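Local atomic coordinates of phosphopantetheine adenylyltransferase (Archaeoglobus fulgidus, PDB entry 3DO8), a protein that probably transfers an adenylyl group reversibly from ATP to 4'-phosphopantetheine, making dephospho-CoA and pyrophosphate in coenzyme A biosynthesis. Residues V3-T8 with I31-T36. Numbering follows the deposited sequence.
Sequences VALGGT and ITIGVT
Val-3 to Gly-7 and Ile-31 to Thr-36 run side by side as parallel strands, their axes approaching to 4.5 Å and turned 18° against each other, with Val-3 level with Ile-31 and Gly-7 with Val-35. Five backbone hydrogen bonds join them. Thr-32 N donates to Val-3 O and Gly-34 N to Leu-5 O (2.8 Å), while the reverse bonds run from Leu-5 N and Gly-7 N to Thr-32 O and Gly-34 O; Thr-36 N closes the series on Gly-7 O. The last two donors are tilted from the carbonyl planes, by 32° at Gly-34 O and 24° at Gly-7 O. Where Gly-6 faces Gly-34 the CA atoms come within 4.3 Å, the closest pairing of the register, and Gly-6 CA sends a CA-H...O contact to Gly-34 O at 3.2 Å.

The aliphatic side chains of Val-3, Leu-5, Ile-31, Ile-33 and Val-35 share one face of the sheet. Ile-31 CG2 lies beside the backbone N and meets Val-3 CB at 3.9 Å; farther up, Leu-5 CD2 and Ile-33 CG1 are a looser 4.4 Å apart. Helix 14-27 packs on Val-3, Leu-5 and Ile-31, helix 51-66 on Ile-33 and Val-35. On the other face stand Ala-4 and Thr-32, whose hydroxyl bonds to Glu-71. At the C-terminal end, Thr-8 OG1 and Thr-36 OG1 share a 2.7 Å hydrogen bond, the latter hydroxyl swung between its own N and carbonyl carbon. Arg-54 ties the two segment ends together there by bonding Thr-8 O and Thr-36 O.

With helix 14-27 as the connection, this is the first beta-alpha-beta unit of the Rossmann-like nucleotidyltransferase fold, with strand 3-7 in the middle of the parallel sheet, order 3-2-1-4-5, and 31-36 beside it.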
loop_
_atom_site.group_PDB
_atom_site.type_symbol
_atom_site.label_atom_id
_atom_site.label_comp_id
_atom_site.label_asym_id
_atom_site.label_seq_id
_atom_site.Cartn_x
_atom_site.Cartn_y
_atom_site.Cartn_z
ATOM N N VAL A 3 -3.964 -3.734 -11.001
ATOM C CA VAL A 3 -3.801 -2.540 -10.135
ATOM C C VAL A 3 -4.132 -1.236 -10.883
ATOM O O VAL A 3 -3.622 -1.010 -11.991
ATOM C CB VAL A 3 -2.359 -2.415 -9.594
ATOM C CG1 VAL A 3 -2.258 -1.205 -8.659
ATOM C CG2 VAL A 3 -1.907 -3.695 -8.913
ATOM N N ALA A 4 -4.973 -0.398 -10.267
ATOM C CA ALA A 4 -5.305 0.960 -10.698
ATOM C C ALA A 4 -4.543 2.014 -9.906
ATOM O O ALA A 4 -4.409 1.888 -8.713
ATOM C CB ALA A 4 -6.756 1.214 -10.521
ATOM N N LEU A 5 -4.031 3.010 -10.616
ATOM C CA LEU A 5 -3.364 4.166 -10.062
ATOM C C LEU A 5 -3.718 5.326 -10.976
ATOM O O LEU A 5 -3.712 5.175 -12.164
ATOM C CB LEU A 5 -1.826 3.977 -10.115
ATOM C CG LEU A 5 -0.938 5.162 -9.817
ATOM C CD1 LEU A 5 -1.172 5.688 -8.402
ATOM C CD2 LEU A 5 0.477 4.765 -10.013
ATOM N N GLY A 6 -3.975 6.491 -10.415
ATOM C CA GLY A 6 -4.286 7.667 -11.210
ATOM C C GLY A 6 -3.685 8.932 -10.661
ATOM O O GLY A 6 -3.311 8.989 -9.497
ATOM N N GLY A 7 -3.575 9.939 -11.518
ATOM C CA GLY A 7 -3.046 11.218 -11.096
ATOM C C GLY A 7 -2.928 12.210 -12.231
ATOM O O GLY A 7 -3.211 11.903 -13.381
ATOM N N THR A 8 -2.529 13.421 -11.860
ATOM C CA THR A 8 -2.188 14.469 -12.805
ATOM C C THR A 8 -0.677 14.446 -13.081
ATOM O O THR A 8 -0.272 14.650 -14.193
ATOM C CB THR A 8 -2.630 15.846 -12.265
ATOM O OG1 THR A 8 -4.047 15.885 -12.209
ATOM C CG2 THR A 8 -2.128 16.953 -13.151
ATOM N N ILE A 31 -0.729 -3.274 -14.555
ATOM C CA ILE A 31 -1.166 -2.020 -13.941
ATOM C C ILE A 31 -1.657 -1.126 -15.064
ATOM O O ILE A 31 -1.225 -1.245 -16.214
ATOM C CB ILE A 31 -0.051 -1.306 -13.181
ATOM C CG1 ILE A 31 1.077 -0.808 -14.105
ATOM C CG2 ILE A 31 0.549 -2.233 -12.111
ATOM C CD1 ILE A 31 2.049 0.065 -13.353
ATOM N N THR A 32 -2.562 -0.244 -14.691
ATOM C CA THR A 32 -3.017 0.831 -15.547
ATOM C C THR A 32 -2.819 2.103 -14.799
ATOM O O THR A 32 -3.302 2.228 -13.655
ATOM C CB THR A 32 -4.495 0.663 -15.925
ATOM O OG1 THR A 32 -4.666 -0.612 -16.556
ATOM C CG2 THR A 32 -4.927 1.703 -16.869
ATOM N N ILE A 33 -2.072 3.035 -15.412
ATOM C CA ILE A 33 -1.863 4.341 -14.848
ATOM C C ILE A 33 -2.757 5.341 -15.588
ATOM O O ILE A 33 -2.583 5.557 -16.791
ATOM C CB ILE A 33 -0.380 4.816 -14.939
ATOM C CG1 ILE A 33 0.561 3.785 -14.286
ATOM C CG2 ILE A 33 -0.256 6.179 -14.283
ATOM C CD1 ILE A 33 2.027 4.227 -14.277
ATOM N N GLY A 34 -3.704 5.925 -14.869
ATOM C CA GLY A 34 -4.546 6.963 -15.411
ATOM C C GLY A 34 -3.843 8.289 -15.251
ATOM O O GLY A 34 -3.308 8.591 -14.166
ATOM N N VAL A 35 -3.850 9.081 -16.323
ATOM C CA VAL A 35 -3.333 10.442 -16.274
ATOM C C VAL A 35 -4.492 11.385 -16.648
ATOM O O VAL A 35 -5.167 11.192 -17.674
ATOM C CB VAL A 35 -2.123 10.573 -17.217
ATOM C CG1 VAL A 35 -1.683 12.047 -17.322
ATOM C CG2 VAL A 35 -0.991 9.633 -16.728
ATOM N N THR A 36 -4.723 12.401 -15.820
ATOM C CA THR A 36 -5.869 13.285 -16.012
ATOM C C THR A 36 -5.778 14.039 -17.341
ATOM O O THR A 36 -4.706 14.496 -17.753
ATOM C CB THR A 36 -5.976 14.303 -14.866
ATOM O OG1 THR A 36 -4.724 14.963 -14.709
ATOM C CG2 THR A 36 -6.365 13.633 -13.547
#